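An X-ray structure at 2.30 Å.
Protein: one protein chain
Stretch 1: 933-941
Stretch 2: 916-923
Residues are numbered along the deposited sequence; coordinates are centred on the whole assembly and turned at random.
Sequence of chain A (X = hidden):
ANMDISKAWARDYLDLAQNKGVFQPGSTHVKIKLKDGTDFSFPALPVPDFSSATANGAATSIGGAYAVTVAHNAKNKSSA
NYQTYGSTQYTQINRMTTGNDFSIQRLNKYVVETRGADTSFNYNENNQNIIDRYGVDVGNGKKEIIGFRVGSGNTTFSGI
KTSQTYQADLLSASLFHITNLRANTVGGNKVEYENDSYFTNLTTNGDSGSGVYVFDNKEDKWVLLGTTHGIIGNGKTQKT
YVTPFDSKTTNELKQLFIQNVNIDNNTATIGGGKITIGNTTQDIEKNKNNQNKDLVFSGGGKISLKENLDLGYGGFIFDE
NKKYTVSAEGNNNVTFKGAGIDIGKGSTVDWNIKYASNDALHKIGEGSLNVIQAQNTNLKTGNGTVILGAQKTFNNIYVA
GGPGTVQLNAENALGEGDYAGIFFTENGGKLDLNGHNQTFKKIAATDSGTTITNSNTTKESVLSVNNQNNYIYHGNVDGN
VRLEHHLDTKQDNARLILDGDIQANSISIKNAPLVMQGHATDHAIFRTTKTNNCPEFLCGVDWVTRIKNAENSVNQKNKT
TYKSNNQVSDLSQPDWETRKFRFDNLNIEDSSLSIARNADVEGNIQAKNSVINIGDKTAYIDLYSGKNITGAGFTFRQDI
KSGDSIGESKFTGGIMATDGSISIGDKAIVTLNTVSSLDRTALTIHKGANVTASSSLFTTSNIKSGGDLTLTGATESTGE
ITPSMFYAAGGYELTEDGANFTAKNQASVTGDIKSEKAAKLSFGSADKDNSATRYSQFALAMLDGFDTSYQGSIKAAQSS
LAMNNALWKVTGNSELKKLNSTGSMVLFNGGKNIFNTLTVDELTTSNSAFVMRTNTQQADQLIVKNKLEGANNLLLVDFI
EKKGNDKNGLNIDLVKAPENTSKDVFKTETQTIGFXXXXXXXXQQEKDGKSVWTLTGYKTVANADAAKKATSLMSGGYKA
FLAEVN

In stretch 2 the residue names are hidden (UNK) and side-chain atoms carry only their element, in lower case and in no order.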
# COMPACT_ATOMS: atom_id res chain seq x y z
N TRP A 933 10.35 -47.71 -39.23
CA TRP A 933 11.68 -47.43 -39.77
C TRP A 933 12.66 -48.52 -39.29
O TRP A 933 12.59 -48.94 -38.13
CB TRP A 933 12.14 -46.03 -39.32
CG TRP A 933 11.82 -44.88 -40.26
CD1 TRP A 933 12.70 -44.21 -41.06
CD2 TRP A 933 10.53 -44.26 -40.48
NE1 TRP A 933 12.05 -43.22 -41.76
CE2 TRP A 933 10.73 -43.23 -41.42
CE3 TRP A 933 9.25 -44.48 -39.97
CZ2 TRP A 933 9.68 -42.42 -41.87
CZ3 TRP A 933 8.22 -43.67 -40.42
CH2 TRP A 933 8.44 -42.66 -41.36
N THR A 934 13.55 -48.99 -40.16
CA THR A 934 14.50 -50.05 -39.76
C THR A 934 15.97 -49.61 -39.81
O THR A 934 16.27 -48.43 -39.66
CB THR A 934 14.32 -51.31 -40.63
OG1 THR A 934 15.16 -52.35 -40.12
CG2 THR A 934 14.70 -51.03 -42.07
N LEU A 935 16.88 -50.57 -40.00
CA LEU A 935 18.32 -50.29 -39.94
C LEU A 935 19.18 -51.04 -40.97
O LEU A 935 18.79 -52.10 -41.49
CB LEU A 935 18.86 -50.62 -38.54
CG LEU A 935 18.55 -49.67 -37.38
CD1 LEU A 935 17.20 -49.97 -36.76
CD2 LEU A 935 19.65 -49.76 -36.33
N THR A 936 20.36 -50.47 -41.26
CA THR A 936 21.35 -51.12 -42.13
C THR A 936 22.76 -51.07 -41.53
O THR A 936 22.97 -51.43 -40.37
CB THR A 936 21.38 -50.49 -43.54
OG1 THR A 936 21.85 -49.14 -43.47
CG2 THR A 936 20.01 -50.53 -44.20
N GLY A 937 23.72 -50.60 -42.33
CA GLY A 937 25.13 -50.83 -42.05
C GLY A 937 25.98 -49.75 -41.41
O GLY A 937 25.71 -49.32 -40.29
N TYR A 938 27.02 -49.33 -42.11
CA TYR A 938 27.92 -48.33 -41.56
C TYR A 938 28.81 -47.76 -42.65
O TYR A 938 28.96 -48.35 -43.70
CB TYR A 938 28.69 -48.91 -40.37
CG TYR A 938 30.18 -48.96 -40.46
CD1 TYR A 938 30.94 -47.89 -40.04
CD2 TYR A 938 30.83 -50.06 -40.97
CE1 TYR A 938 32.31 -47.93 -40.10
CE2 TYR A 938 32.21 -50.10 -41.05
CZ TYR A 938 32.93 -49.03 -40.62
OH TYR A 938 34.29 -49.05 -40.68
N LYS A 939 29.42 -46.62 -42.35
CA LYS A 939 30.27 -45.93 -43.30
C LYS A 939 31.50 -45.32 -42.66
O LYS A 939 31.90 -45.70 -41.58
CB LYS A 939 29.48 -44.83 -43.99
CG LYS A 939 29.29 -45.04 -45.48
CD LYS A 939 28.51 -43.91 -46.10
CE LYS A 939 27.88 -44.36 -47.41
NZ LYS A 939 26.64 -45.15 -47.24
N THR A 940 32.11 -44.38 -43.35
CA THR A 940 33.28 -43.74 -42.82
C THR A 940 33.46 -42.31 -43.34
O THR A 940 33.58 -42.07 -44.53
CB THR A 940 34.53 -44.57 -43.08
OG1 THR A 940 34.35 -45.86 -42.51
CG2 THR A 940 35.69 -43.96 -42.41
N VAL A 941 33.49 -41.38 -42.40
CA VAL A 941 33.69 -39.97 -42.69
C VAL A 941 34.72 -39.40 -41.75
O VAL A 941 35.75 -38.87 -42.17
CB VAL A 941 32.41 -39.18 -42.42
CG1 VAL A 941 31.97 -39.43 -40.99
CG2 VAL A 941 32.63 -37.70 -42.67
N UNK A 916 29.36 -41.74 -33.83
CA UNK A 916 30.63 -42.26 -34.34
C UNK A 916 30.62 -42.32 -35.86
O UNK A 916 29.92 -41.55 -36.52
c UNK A 916 30.93 -43.64 -33.76
o UNK A 916 31.12 -43.57 -32.35
N UNK A 917 31.39 -43.25 -36.42
CA UNK A 917 31.47 -43.40 -37.86
C UNK A 917 30.53 -44.49 -38.37
O UNK A 917 30.76 -45.08 -39.42
o UNK A 917 34.87 -42.48 -38.80
c UNK A 917 33.85 -42.55 -38.09
o UNK A 917 33.56 -41.70 -37.22
c UNK A 917 32.91 -43.72 -38.29
N UNK A 918 29.46 -44.74 -37.62
CA UNK A 918 28.51 -45.79 -37.98
C UNK A 918 27.19 -45.20 -38.45
O UNK A 918 26.44 -44.63 -37.66
c UNK A 918 28.25 -46.74 -36.80
c UNK A 918 27.62 -48.03 -37.30
c UNK A 918 29.54 -47.04 -36.07
N UNK A 919 26.90 -45.35 -39.74
CA UNK A 919 25.68 -44.78 -40.31
C UNK A 919 24.82 -45.84 -41.00
O UNK A 919 25.06 -46.17 -42.15
c UNK A 919 26.57 -42.45 -40.61
o UNK A 919 26.93 -44.14 -42.29
c UNK A 919 25.99 -43.67 -41.32
N UNK A 920 23.81 -46.36 -40.28
CA UNK A 920 22.84 -47.30 -40.85
C UNK A 920 21.75 -46.55 -41.61
O UNK A 920 21.70 -45.32 -41.53
c UNK A 920 23.62 -46.19 -38.84
c UNK A 920 22.27 -48.02 -39.62
c UNK A 920 23.08 -47.52 -38.44
N UNK A 921 20.88 -47.27 -42.32
CA UNK A 921 19.76 -46.63 -43.01
C UNK A 921 18.42 -47.10 -42.45
O UNK A 921 18.34 -47.52 -41.30
o UNK A 921 19.47 -44.09 -45.07
c UNK A 921 20.88 -46.01 -45.22
c UNK A 921 19.84 -46.88 -44.52
o UNK A 921 21.62 -43.78 -44.78
c UNK A 921 20.64 -44.52 -45.01
N UNK A 922 17.37 -47.02 -43.27
CA UNK A 922 16.00 -47.16 -42.76
C UNK A 922 15.06 -47.93 -43.68
O UNK A 922 15.49 -48.77 -44.47
c UNK A 922 15.38 -45.78 -42.49
c UNK A 922 15.54 -44.88 -43.73
c UNK A 922 14.92 -43.50 -43.59
c UNK A 922 16.00 -45.13 -41.26
N UNK A 923 13.77 -47.63 -43.56
CA UNK A 923 12.74 -48.23 -44.42
C UNK A 923 11.62 -47.23 -44.71
O UNK A 923 11.76 -46.04 -44.47
c UNK A 923 11.68 -50.56 -44.75
c UNK A 923 13.92 -51.31 -45.64
n UNK A 923 13.64 -51.01 -47.07
c UNK A 923 12.66 -51.71 -44.88
c UNK A 923 12.16 -49.49 -43.78

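Position 916 carries one carbon followed by one oxygen. Its side chain does not reach stretch 1. A single hydroxyl on a single carbon makes it Ser916.

Position 917 has two carbons, the second bearing two oxygens. Its CA-to-CB bond points toward stretch 1, and one of the oxygens approaches Thr940. This short carboxylate is Asp917. Its OD2 lies 4.0 Å from CG2 of Thr940 and 4.0 Å from N of Val941. No hydrogen bond results.

Position 918 shows three carbons, the first carrying the other two. One arm of the fork packs on Tyr938. A fork with no oxygen is Val918. Its CG1 is 3.4 Å from CB of Tyr938, an apolar contact. The same atom lies 3.8 Å from O of Gly937.

Position 919 also forks at its first carbon, but into one oxygen and one carbon. The oxygen approaches Lys939, and the backbone O is 3.6 Å from CA of Tyr938. That pattern is Thr919. Its OG1 sits 3.1 Å from CB of Lys939.

Position 920 has three carbons that close a ring onto the backbone N. Its CB meets CB of Leu935 at 4.4 Å, a loose apolar contact. Only proline closes such a ring, so it is Pro920. With its N in the ring, the residue has no backbone N-H to donate.

Position 921 has three carbons in a row, the third bearing two oxygens. The end of the side chain leads away from stretch 1, but its CB lies 3.2 Å from OG1 of Thr936. It is Glu921. The backbone does more: N donates a hydrogen bond to OG1 of Thr936, very short at 2.4 Å.

Position 922 has four carbons, forked at the first, with one arm two carbons long. Its CB is 3.4 Å from CD1 of Trp933, and the long arm ends at the edge of that ring. This is Ile922. Its CD1 lies 3.4 Å from NE1 of Trp933.

Position 923 has four carbons in a row ending in nitrogen. Its CB touches CG2 of Thr934 at 3.4 Å, while the end of the chain leads away. Its backbone O lies over one face of the Trp933 ring. The residue is Lys923.

The two stretches run in roughly opposite directions, without regular strand structure. Glu921 to Thr936 is the sole hydrogen bond between them. Two CA-H...O contacts add to it: CA of Leu935 to O of Glu921 at 3.1 Å, and CA of Ile922 to O of Thr934 at 3.4 Å. Apolar side chains also meet at Trp933, Leu935 and Tyr938.

Stretch 2 (916-923) SDVTPEIK
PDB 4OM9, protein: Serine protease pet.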